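Local coordinates for enoyl-CoA hydratase/isomerase family protein (Ruegeria pomeroyi, PDB 3L3S) that probably acts as a hydro-lyase of the crotonase superfamily, with a likely role in fatty acid metabolism, at residues B[15-20]-B[53-58]; B[37-42]-B[94-99]; B[118-123]-B[135-140]; B[157-162]-B[182-187]. One frame throughout, in Å; residues are numbered along the deposited sequence.

Interaction 1 of 4, residues B[15-20]-B[53-58]; sequences EGVLTL and VLVIHG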
loop_
_atom_site.group_PDB
_atom_site.type_symbol
_atom_site.label_atom_id
_atom_site.label_comp_id
_atom_site.label_asym_id
_atom_site.label_seq_id
_atom_site.Cartn_x
_atom_site.Cartn_y
_atom_site.Cartn_z
ATOM N N GLU B 15 25.305 22.605 9.424
ATOM C CA GLU B 15 24.350 23.295 8.537
ATOM C C GLU B 15 22.900 22.780 8.664
ATOM O O GLU B 15 22.269 22.403 7.671
ATOM C CB GLU B 15 24.817 23.243 7.064
ATOM C CG GLU B 15 26.160 23.917 6.751
ATOM C CD GLU B 15 26.486 23.923 5.253
ATOM O OE1 GLU B 15 26.278 22.888 4.575
ATOM O OE2 GLU B 15 26.951 24.972 4.751
ATOM N N GLY B 16 22.418 22.709 9.906
ATOM C CA GLY B 16 21.065 22.237 10.177
ATOM C C GLY B 16 20.859 20.726 10.230
ATOM O O GLY B 16 19.819 20.254 10.693
ATOM N N VAL B 17 21.849 19.973 9.759
ATOM C CA VAL B 17 21.799 18.518 9.741
ATOM C C VAL B 17 22.412 17.930 11.008
ATOM O O VAL B 17 23.581 18.180 11.302
ATOM C CB VAL B 17 22.550 17.954 8.502
ATOM C CG1 VAL B 17 22.309 16.463 8.350
ATOM C CG2 VAL B 17 22.138 18.694 7.246
ATOM N N LEU B 18 21.609 17.173 11.759
ATOM C CA LEU B 18 22.059 16.499 12.985
ATOM C C LEU B 18 22.216 14.994 12.731
ATOM O O LEU B 18 21.234 14.264 12.541
ATOM C CB LEU B 18 21.094 16.757 14.161
ATOM C CG LEU B 18 21.284 16.017 15.501
ATOM C CD1 LEU B 18 22.659 16.242 16.134
ATOM C CD2 LEU B 18 20.209 16.452 16.457
ATOM N N THR B 19 23.465 14.546 12.738
ATOM C CA THR B 19 23.788 13.150 12.511
ATOM C C THR B 19 23.975 12.432 13.832
ATOM O O THR B 19 24.761 12.853 14.682
ATOM C CB THR B 19 25.025 12.994 11.589
ATOM O OG1 THR B 19 24.730 13.587 10.319
ATOM C CG2 THR B 19 25.378 11.527 11.359
ATOM N N LEU B 20 23.161 11.392 14.001
ATOM C CA LEU B 20 23.159 10.527 15.166
ATOM C C LEU B 20 23.912 9.269 14.761
ATOM O O LEU B 20 23.425 8.455 13.964
ATOM C CB LEU B 20 21.719 10.209 15.593
ATOM C CG LEU B 20 20.814 11.391 15.988
ATOM C CD1 LEU B 20 19.415 10.912 16.413
ATOM C CD2 LEU B 20 21.451 12.190 17.104
ATOM N N VAL B 53 17.115 18.849 10.200
ATOM C CA VAL B 53 16.951 17.462 9.739
ATOM C C VAL B 53 17.782 16.469 10.557
ATOM O O VAL B 53 18.861 16.808 11.054
ATOM C CB VAL B 53 17.294 17.292 8.220
ATOM C CG1 VAL B 53 16.225 17.888 7.357
ATOM C CG2 VAL B 53 18.570 17.975 7.881
ATOM N N LEU B 54 17.258 15.254 10.711
ATOM C CA LEU B 54 17.924 14.188 11.461
ATOM C C LEU B 54 18.429 13.069 10.563
ATOM O O LEU B 54 17.730 12.647 9.638
ATOM C CB LEU B 54 16.968 13.548 12.480
ATOM C CG LEU B 54 16.471 14.169 13.788
ATOM C CD1 LEU B 54 17.621 14.299 14.739
ATOM C CD2 LEU B 54 15.763 15.494 13.568
ATOM N N VAL B 55 19.659 12.623 10.824
ATOM C CA VAL B 55 20.272 11.502 10.106
ATOM C C VAL B 55 20.678 10.482 11.172
ATOM O O VAL B 55 21.311 10.837 12.156
ATOM C CB VAL B 55 21.520 11.900 9.253
ATOM C CG1 VAL B 55 22.180 10.646 8.654
ATOM C CG2 VAL B 55 21.128 12.850 8.111
ATOM N N ILE B 56 20.218 9.242 11.007
ATOM C CA ILE B 56 20.523 8.143 11.922
ATOM C C ILE B 56 21.443 7.174 11.182
ATOM O O ILE B 56 21.041 6.513 10.225
ATOM C CB ILE B 56 19.228 7.438 12.423
ATOM C CG1 ILE B 56 18.379 8.438 13.221
ATOM C CG2 ILE B 56 19.574 6.230 13.308
ATOM C CD1 ILE B 56 17.001 7.941 13.616
ATOM N N HIS B 57 22.678 7.098 11.653
ATOM C CA HIS B 57 23.698 6.254 11.046
ATOM C C HIS B 57 24.213 5.189 12.013
ATOM O O HIS B 57 24.706 5.498 13.100
ATOM C CB HIS B 57 24.857 7.158 10.561
ATOM C CG HIS B 57 25.894 6.482 9.704
ATOM N ND1 HIS B 57 27.122 7.061 9.454
ATOM C CD2 HIS B 57 25.884 5.316 9.014
ATOM C CE1 HIS B 57 27.820 6.283 8.645
ATOM N NE2 HIS B 57 27.092 5.217 8.364
ATOM N N GLY B 58 24.055 3.935 11.599
ATOM C CA GLY B 58 24.572 2.788 12.331
ATOM C C GLY B 58 25.679 2.341 11.382
ATOM O O GLY B 58 25.377 1.630 10.423
#
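Val17 to Leu20 pair with Val53 to Ile56 as neighbouring parallel strands of the main mixed sheet. The two strands belong to a beta-alpha-beta unit, with helix 32-45 making the crossover between them. The short strand segments run 22° apart, and five backbone hydrogen bonds join them. Val53 N reaches Gly16 O and Leu18 N reaches Val53 O, after which Val55 N bonds to Leu18 O at 2.8 Å. Leu20 N closes on Val55 O at 2.7 Å and His57 N on Leu20 O at 2.8 Å, so Val53, Leu18, Val55 and Leu20 are linked in alternation.

Side chains sort onto two faces. On one, Val17 CG2 meets Val53 CG2 at 3.7 Å and Val17 CG1 meets Val55 CG2 at 3.8 Å, against helix 194-207. Thr19 lies beside Val55, with OG1 anti to the carbonyl carbon (chi1 -61°) and 3.8 Å from Val55 CB. On the other face, Leu18 CD2 touches Leu54 CD1 at 3.8 Å, while Leu20 CD1 lies near both Leu54 CD1 and Ile56 CG1; helix 32-45 covers these leucines. The chemistry implies a sheet joined through its backbone and packed on both faces by branched aliphatic groups.

Interaction 2 of 4, residues B[37-42]-B[94-99]; sequences ALHDAL and SALMLD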
loop_
_atom_site.group_PDB
_atom_site.type_symbol
_atom_site.label_atom_id
_atom_site.label_comp_id
_atom_site.label_asym_id
_atom_site.label_seq_id
_atom_site.Cartn_x
_atom_site.Cartn_y
_atom_site.Cartn_z
ATOM N N ALA B 37 19.196 7.149 25.286
ATOM C CA ALA B 37 20.129 8.088 24.653
ATOM C C ALA B 37 19.571 8.590 23.324
ATOM O O ALA B 37 19.667 9.780 23.018
ATOM C CB ALA B 37 21.484 7.440 24.433
ATOM N N LEU B 38 18.946 7.686 22.568
ATOM C CA LEU B 38 18.348 8.029 21.278
ATOM C C LEU B 38 17.115 8.887 21.445
ATOM O O LEU B 38 16.868 9.766 20.626
ATOM C CB LEU B 38 17.999 6.782 20.474
ATOM C CG LEU B 38 19.080 6.129 19.610
ATOM C CD1 LEU B 38 18.574 4.770 19.145
ATOM C CD2 LEU B 38 19.430 7.019 18.409
ATOM N N HIS B 39 16.380 8.668 22.535
ATOM C CA HIS B 39 15.171 9.433 22.807
ATOM C C HIS B 39 15.497 10.827 23.337
ATOM O O HIS B 39 14.831 11.792 22.972
ATOM C CB HIS B 39 14.251 8.674 23.763
ATOM C CG HIS B 39 12.789 8.933 23.549
ATOM N ND1 HIS B 39 11.814 8.186 24.171
ATOM C CD2 HIS B 39 12.134 9.884 22.838
ATOM C CE1 HIS B 39 10.624 8.673 23.862
ATOM N NE2 HIS B 39 10.791 9.703 23.055
ATOM N N ASP B 40 16.559 10.924 24.138
ATOM C CA ASP B 40 17.018 12.189 24.705
ATOM C C ASP B 40 17.520 13.108 23.598
ATOM O O ASP B 40 17.249 14.308 23.609
ATOM C CB ASP B 40 18.143 11.947 25.719
ATOM C CG ASP B 40 17.686 12.129 27.152
ATOM O OD1 ASP B 40 17.712 11.138 27.921
ATOM O OD2 ASP B 40 17.300 13.269 27.511
ATOM N N ALA B 41 18.181 12.505 22.611
ATOM C CA ALA B 41 18.732 13.211 21.456
ATOM C C ALA B 41 17.630 13.718 20.525
ATOM O O ALA B 41 17.784 14.746 19.867
ATOM C CB ALA B 41 19.685 12.292 20.693
ATOM N N LEU B 42 16.517 12.990 20.503
ATOM C CA LEU B 42 15.359 13.316 19.683
ATOM C C LEU B 42 14.481 14.396 20.333
ATOM O O LEU B 42 13.980 15.278 19.635
ATOM C CB LEU B 42 14.547 12.047 19.399
ATOM C CG LEU B 42 13.303 12.160 18.518
ATOM C CD1 LEU B 42 13.692 12.528 17.090
ATOM C CD2 LEU B 42 12.557 10.858 18.564
ATOM N N SER B 94 8.957 1.421 22.126
ATOM C CA SER B 94 7.761 1.810 21.378
ATOM C C SER B 94 7.539 3.312 21.445
ATOM O O SER B 94 7.145 3.925 20.449
ATOM C CB SER B 94 6.525 1.087 21.905
ATOM O OG SER B 94 6.552 -0.285 21.559
ATOM N N ALA B 95 7.862 3.906 22.595
ATOM C CA ALA B 95 7.714 5.355 22.795
ATOM C C ALA B 95 8.693 6.145 21.924
ATOM O O ALA B 95 8.364 7.233 21.451
ATOM C CB ALA B 95 7.889 5.721 24.271
ATOM N N LEU B 96 9.876 5.568 21.695
ATOM C CA LEU B 96 10.917 6.173 20.859
ATOM C C LEU B 96 10.502 6.102 19.393
ATOM O O LEU B 96 10.455 7.130 18.698
ATOM C CB LEU B 96 12.259 5.454 21.058
ATOM C CG LEU B 96 13.373 5.571 20.003
ATOM C CD1 LEU B 96 14.025 6.940 20.027
ATOM C CD2 LEU B 96 14.399 4.480 20.230
HETATM N N MSE B 97 10.116 4.901 18.972
HETATM C CA MSE B 97 9.713 4.631 17.596
HETATM C C MSE B 97 8.488 5.411 17.146
HETATM O O MSE B 97 8.397 5.797 15.982
HETATM C CB MSE B 97 9.500 3.135 17.392
HETATM C CG MSE B 97 10.707 2.287 17.717
HETATM SE SE MSE B 97 12.208 2.661 16.587
HETATM C CE MSE B 97 13.539 1.511 17.442
ATOM N N LEU B 98 7.599 5.702 18.099
ATOM C CA LEU B 98 6.379 6.472 17.855
ATOM C C LEU B 98 6.781 7.918 17.587
ATOM O O LEU B 98 6.513 8.451 16.506
ATOM C CB LEU B 98 5.451 6.417 19.078
ATOM C CG LEU B 98 4.003 5.925 18.948
ATOM C CD1 LEU B 98 3.305 6.030 20.309
ATOM C CD2 LEU B 98 3.239 6.708 17.883
ATOM N N ASP B 99 7.508 8.494 18.549
ATOM C CA ASP B 99 8.031 9.869 18.503
ATOM C C ASP B 99 8.882 10.159 17.261
ATOM O O ASP B 99 8.871 11.276 16.754
ATOM C CB ASP B 99 8.909 10.129 19.736
ATOM C CG ASP B 99 8.142 10.684 20.919
ATOM O OD1 ASP B 99 6.886 10.646 20.947
ATOM O OD2 ASP B 99 8.825 11.164 21.845
#
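His39 and Asp99 bridge two helices of the crotonase fold, 32-45 and 84-101, in a worked example of a polar bond set into a helix-helix interface that is otherwise largely apolar. The axes of the short segments approach to 9.9 Å and run in roughly the same direction, 33° apart.

The bond is a His-carboxylate hydrogen bond: His39 NE2 donates to Asp99 OD2 over 2.7 Å, nearly straight, with 175° at the hydrogen. The acceptor lies close to the plane of the imidazole, at its edge. The carboxylate plane stands 79° from the ring plane; the donor meets OD2 from well above the carboxylate plane. A short bond to a carboxylate would be expected to polarise the imidazole and favour its protonated form.

Packing fixes the ring from another direction. Leu96 CA sits over the centre of one imidazole face, 4.0 Å from the ring centroid, in a CH-pi contact, while CE1 of His39 comes near Ala95 O and also meets Ala95 CB. The same Leu96 reaches on to the helix 32-45 backbone: its CD1 lies 3.8 Å from His39 N and 4.0 Å from Leu38 CB. Tyr232 of the second subunit packs on Ser94, Met97 and Leu98, which places helix 84-101 at a subunit boundary as well as in this pair. Farther along, Leu42 crosses Asp99 obliquely, its CD2 resting 3.9 Å from Asp99 CB.

Interaction 3 of 4, residues B[118-123]-B[135-140]; sequences AGLQLM and ARFCLP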
loop_
_atom_site.group_PDB
_atom_site.type_symbol
_atom_site.label_atom_id
_atom_site.label_comp_id
_atom_site.label_asym_id
_atom_site.label_seq_id
_atom_site.Cartn_x
_atom_site.Cartn_y
_atom_site.Cartn_z
ATOM N N ALA B 118 14.651 -5.086 15.886
ATOM C CA ALA B 118 14.377 -3.692 16.255
ATOM C C ALA B 118 15.271 -2.707 15.490
ATOM O O ALA B 118 15.008 -1.507 15.465
ATOM C CB ALA B 118 14.499 -3.497 17.764
ATOM N N GLY B 119 16.290 -3.260 14.828
ATOM C CA GLY B 119 17.213 -2.494 14.012
ATOM C C GLY B 119 16.584 -2.154 12.677
ATOM O O GLY B 119 16.898 -1.115 12.080
ATOM N N LEU B 120 15.688 -3.025 12.210
ATOM C CA LEU B 120 14.964 -2.785 10.965
ATOM C C LEU B 120 13.810 -1.816 11.263
ATOM O O LEU B 120 13.451 -1.012 10.421
ATOM C CB LEU B 120 14.446 -4.092 10.358
ATOM C CG LEU B 120 13.743 -4.046 8.996
ATOM C CD1 LEU B 120 14.630 -3.419 7.932
ATOM C CD2 LEU B 120 13.349 -5.438 8.605
ATOM N N GLN B 121 13.305 -1.863 12.496
ATOM C CA GLN B 121 12.228 -0.988 12.974
ATOM C C GLN B 121 12.681 0.480 13.013
ATOM O O GLN B 121 11.948 1.357 12.562
ATOM C CB GLN B 121 11.783 -1.438 14.371
ATOM C CG GLN B 121 10.761 -0.557 15.079
ATOM C CD GLN B 121 10.279 -1.130 16.397
ATOM O OE1 GLN B 121 10.909 -2.013 16.995
ATOM N NE2 GLN B 121 9.143 -0.634 16.856
ATOM N N LEU B 122 13.894 0.713 13.528
ATOM C CA LEU B 122 14.506 2.045 13.647
ATOM C C LEU B 122 14.606 2.695 12.283
ATOM O O LEU B 122 14.289 3.880 12.112
ATOM C CB LEU B 122 15.917 1.934 14.248
ATOM C CG LEU B 122 16.710 3.221 14.550
ATOM C CD1 LEU B 122 16.101 3.955 15.741
ATOM C CD2 LEU B 122 18.175 2.881 14.827
HETATM N N MSE B 123 15.020 1.877 11.319
HETATM C CA MSE B 123 15.174 2.277 9.934
HETATM C C MSE B 123 13.778 2.523 9.333
HETATM O O MSE B 123 13.542 3.557 8.717
HETATM C CB MSE B 123 15.898 1.170 9.167
HETATM C CG MSE B 123 16.421 1.590 7.827
HETATM SE SE MSE B 123 16.287 0.173 6.503
HETATM C CE MSE B 123 14.346 0.173 6.469
ATOM N N ALA B 135 23.658 -4.183 1.845
ATOM C CA ALA B 135 22.674 -4.112 2.920
ATOM C C ALA B 135 21.635 -5.235 2.900
ATOM O O ALA B 135 20.989 -5.488 1.875
ATOM C CB ALA B 135 21.989 -2.746 2.927
ATOM N N ARG B 136 21.557 -5.954 4.022
ATOM C CA ARG B 136 20.616 -7.056 4.196
ATOM C C ARG B 136 19.588 -6.678 5.257
ATOM O O ARG B 136 19.834 -5.810 6.098
ATOM C CB ARG B 136 21.326 -8.368 4.516
ATOM C CG ARG B 136 22.173 -8.917 3.356
ATOM C CD ARG B 136 22.987 -10.144 3.770
ATOM N NE ARG B 136 23.637 -9.972 5.076
ATOM C CZ ARG B 136 24.927 -9.704 5.270
ATOM N NH1 ARG B 136 25.764 -9.569 4.244
ATOM N NH2 ARG B 136 25.379 -9.565 6.509
ATOM N N PHE B 137 18.388 -7.239 5.125
ATOM C CA PHE B 137 17.264 -6.910 6.000
ATOM C C PHE B 137 16.612 -8.163 6.554
ATOM O O PHE B 137 16.331 -9.109 5.815
ATOM C CB PHE B 137 16.242 -6.055 5.221
ATOM C CG PHE B 137 16.858 -4.868 4.520
ATOM C CD1 PHE B 137 17.017 -3.646 5.192
ATOM C CD2 PHE B 137 17.371 -4.992 3.213
ATOM C CE1 PHE B 137 17.683 -2.556 4.574
ATOM C CE2 PHE B 137 18.043 -3.916 2.589
ATOM C CZ PHE B 137 18.199 -2.700 3.263
ATOM N N CYS B 138 16.307 -8.140 7.847
ATOM C CA CYS B 138 15.736 -9.310 8.485
ATOM C C CYS B 138 14.837 -9.034 9.674
ATOM O O CYS B 138 14.901 -7.974 10.298
ATOM C CB CYS B 138 16.887 -10.221 8.941
ATOM S SG CYS B 138 16.413 -11.818 9.596
ATOM N N LEU B 139 13.983 -10.027 9.937
ATOM C CA LEU B 139 13.064 -10.097 11.073
ATOM C C LEU B 139 13.231 -11.580 11.502
ATOM O O LEU B 139 12.423 -12.429 11.133
ATOM C CB LEU B 139 11.609 -9.774 10.675
ATOM C CG LEU B 139 11.160 -8.341 10.355
ATOM C CD1 LEU B 139 9.647 -8.292 10.189
ATOM C CD2 LEU B 139 11.595 -7.377 11.443
ATOM N N PRO B 140 14.270 -11.890 12.326
ATOM C CA PRO B 140 14.606 -13.240 12.809
ATOM C C PRO B 140 13.950 -13.897 14.029
ATOM O O PRO B 140 14.463 -14.910 14.508
ATOM C CB PRO B 140 16.108 -13.123 13.015
ATOM C CG PRO B 140 16.215 -11.779 13.671
ATOM C CD PRO B 140 15.217 -10.908 12.911
#
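Leu120 and Met123, one helical turn apart on helix 118-124, pack against Phe137 to Leu139, around the short strand 137-138 that borders the small parallel sheet of this crotonase fold. The beginning of the equivalent helix lines the oxyanion hole in crotonase relatives, and the same is probable here.

Aliphatic contacts come first. Leu120 holds CG anti to its backbone N (chi1 -176°); its two methyls make separate contacts. CD1 touches the ring edge of Phe137 at CD1, 3.6 Å away, and CD2 meets Leu139 CD2 at 3.9 Å. Both neighbouring side chains cross Leu120 at about a right angle.

The second kind is Met-aromatic. Met123 is modelled as selenomethionine, and its selenium approaches the edge of the Phe137 ring, 4.9 Å from the centroid and 74° off the ring normal. Phe137 CE1 is the nearest ring atom, 3.6 Å from SE.

The main chain of Cys138 is hydrogen-bonded to Ala115 and Ala117, which ties it to strand 114-116 and the residue after; on the helix side, Arg162 of the third subunit bonds to Met123 O. Within the contact, the carbonyl of Cys138 has a methyl for company, Leu120 CD2 lying 3.4 Å from Cys138 O.

Interaction 4 of 4, residues B[157-162]-B[182-187]; sequences RVIGRR and AGLINR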
loop_
_atom_site.group_PDB
_atom_site.type_symbol
_atom_site.label_atom_id
_atom_site.label_comp_id
_atom_site.label_asym_id
_atom_site.label_seq_id
_atom_site.Cartn_x
_atom_site.Cartn_y
_atom_site.Cartn_z
ATOM N N ARG B 157 4.148 -0.566 7.808
ATOM C CA ARG B 157 3.733 0.728 7.303
ATOM C C ARG B 157 4.500 1.149 6.062
ATOM O O ARG B 157 4.042 2.029 5.331
ATOM C CB ARG B 157 3.817 1.799 8.396
ATOM C CG ARG B 157 2.473 2.084 9.100
ATOM C CD ARG B 157 1.919 0.857 9.810
ATOM N NE ARG B 157 0.739 1.151 10.615
ATOM C CZ ARG B 157 0.092 0.266 11.378
ATOM N NH1 ARG B 157 0.496 -1.000 11.458
ATOM N NH2 ARG B 157 -0.966 0.658 12.074
ATOM N N VAL B 158 5.630 0.488 5.794
ATOM C CA VAL B 158 6.461 0.829 4.640
ATOM C C VAL B 158 6.534 -0.195 3.492
ATOM O O VAL B 158 7.134 0.088 2.455
ATOM C CB VAL B 158 7.895 1.313 5.064
ATOM C CG1 VAL B 158 7.804 2.548 5.993
ATOM C CG2 VAL B 158 8.709 0.187 5.710
ATOM N N ILE B 159 6.012 -1.402 3.700
ATOM C CA ILE B 159 5.983 -2.431 2.642
ATOM C C ILE B 159 4.600 -3.083 2.620
ATOM O O ILE B 159 3.856 -2.974 3.591
ATOM C CB ILE B 159 7.123 -3.527 2.757
ATOM C CG1 ILE B 159 7.057 -4.305 4.072
ATOM C CG2 ILE B 159 8.486 -2.904 2.600
ATOM C CD1 ILE B 159 8.098 -5.412 4.188
ATOM N N GLY B 160 4.281 -3.782 1.530
ATOM C CA GLY B 160 2.983 -4.436 1.366
ATOM C C GLY B 160 2.683 -5.558 2.346
ATOM O O GLY B 160 3.607 -6.095 2.961
ATOM N N ARG B 161 1.405 -5.928 2.467
ATOM C CA ARG B 161 0.967 -6.981 3.390
ATOM C C ARG B 161 1.601 -8.364 3.147
ATOM O O ARG B 161 1.805 -9.113 4.090
ATOM C CB ARG B 161 -0.565 -7.080 3.415
ATOM C CG ARG B 161 -1.130 -7.894 4.581
ATOM C CD ARG B 161 -2.628 -8.106 4.464
ATOM N NE ARG B 161 -3.410 -6.953 4.910
ATOM C CZ ARG B 161 -4.124 -6.915 6.035
ATOM N NH1 ARG B 161 -4.166 -7.964 6.857
ATOM N NH2 ARG B 161 -4.813 -5.824 6.333
ATOM N N ARG B 162 1.936 -8.676 1.897
ATOM C CA ARG B 162 2.559 -9.955 1.563
ATOM C C ARG B 162 4.024 -9.966 1.961
ATOM O O ARG B 162 4.537 -10.970 2.460
ATOM C CB ARG B 162 2.475 -10.225 0.069
ATOM C CG ARG B 162 1.085 -10.472 -0.439
ATOM C CD ARG B 162 0.646 -11.859 -0.206
ATOM N NE ARG B 162 -0.434 -12.242 -1.099
ATOM C CZ ARG B 162 -1.399 -13.086 -0.762
ATOM N NH1 ARG B 162 -1.426 -13.607 0.455
ATOM N NH2 ARG B 162 -2.275 -13.485 -1.669
ATOM N N ALA B 182 10.337 -3.360 -2.717
ATOM C CA ALA B 182 9.272 -3.465 -1.723
ATOM C C ALA B 182 8.899 -2.132 -1.068
ATOM O O ALA B 182 7.809 -1.996 -0.516
ATOM C CB ALA B 182 9.649 -4.490 -0.656
ATOM N N GLY B 183 9.816 -1.169 -1.126
ATOM C CA GLY B 183 9.594 0.131 -0.523
ATOM C C GLY B 183 10.145 0.229 0.883
ATOM O O GLY B 183 9.708 1.069 1.661
ATOM N N LEU B 184 11.100 -0.637 1.209
ATOM C CA LEU B 184 11.734 -0.660 2.528
ATOM C C LEU B 184 12.799 0.434 2.586
ATOM O O LEU B 184 13.036 1.016 3.641
ATOM C CB LEU B 184 12.308 -2.053 2.797
ATOM C CG LEU B 184 12.805 -2.560 4.152
ATOM C CD1 LEU B 184 11.786 -2.298 5.280
ATOM C CD2 LEU B 184 13.088 -4.050 4.024
ATOM N N ILE B 185 13.421 0.703 1.435
ATOM C CA ILE B 185 14.414 1.768 1.285
ATOM C C ILE B 185 14.002 2.624 0.081
ATOM O O ILE B 185 13.186 2.185 -0.734
ATOM C CB ILE B 185 15.875 1.233 1.121
ATOM C CG1 ILE B 185 15.941 0.149 0.038
ATOM C CG2 ILE B 185 16.414 0.766 2.475
ATOM C CD1 ILE B 185 17.322 -0.322 -0.348
ATOM N N ASN B 186 14.578 3.822 -0.036
ATOM C CA ASN B 186 14.256 4.755 -1.123
ATOM C C ASN B 186 15.094 4.653 -2.397
ATOM O O ASN B 186 14.561 4.831 -3.501
ATOM C CB ASN B 186 14.302 6.199 -0.619
ATOM C CG ASN B 186 13.210 6.506 0.391
ATOM O OD1 ASN B 186 12.130 6.985 0.034
ATOM N ND2 ASN B 186 13.485 6.231 1.658
ATOM N N ARG B 187 16.396 4.389 -2.248
ATOM C CA ARG B 187 17.315 4.294 -3.380
ATOM C C ARG B 187 18.554 3.500 -2.989
ATOM O O ARG B 187 18.964 3.523 -1.830
ATOM C CB ARG B 187 17.713 5.710 -3.835
ATOM C CG ARG B 187 18.232 5.840 -5.255
ATOM C CD ARG B 187 18.387 7.314 -5.648
ATOM N NE ARG B 187 18.999 7.448 -6.972
ATOM C CZ ARG B 187 19.475 8.580 -7.489
ATOM N NH1 ARG B 187 19.415 9.722 -6.808
ATOM N NH2 ARG B 187 20.061 8.560 -8.679
#
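Ile159 CG2 lies over one face of the flat Gly183-Leu184 peptide group, 3.9 Å from Gly183 C and 3.7 Å from Leu184 N. On the same side of that plane, Val158 O comes within 2.9 Å of Gly183 O. Both are acceptors, so the approach is close without being a bond.

The peptide belongs to a Schellman motif that ends helix 176-182. Gly183, with positive phi (94°), is its C-prime residue: Leu184 N turns back to Ala179 O and Gly183 N to Leu180 O. Gly160, in the other segment, sits at the N-cap position of helix 161-170, so the contact joins the end of one helix to the loop that leads into another.

Apolar branches fill in around the backbone. Ile159 CG2, anti to the carbonyl carbon, comes closest to Ala182 O, at 3.3 Å, and also touches Ala182 CB, at 3.8 Å, and Leu184 CB. Leu184 also packs on Leu120 and Met123 of helix 118-124. Nearby, Arg157 bonds to His223 O of the second subunit, placing this loop at the trimer interface. At the edge of the patch, Val158 CG2 meets Leu184 CD1 at 4.0 Å.

Interactions 1 and 2 interleave along the chain, in the order 15-20, 37-42, 53-58, 94-99; interactions 3 and 4 then follow in series. Helix 32-45 connects the two strands of interaction 1 and supplies half of interaction 2, whose centre is about 14 Å away. From there the packing continues to helix 118-124: Met97 on helix 84-101 meets Gln121 and Leu122 of interaction 3, and Ile56 also reaches Leu122. Interaction 4, centred about 12 Å from interaction 3, joins it through Leu184. Interactions 1 and 4 lie on opposite sides of the chain's centre, their centres about 22 Å apart, and helix 118-124 packs on both, linking the main sheet to loops that meet other subunits.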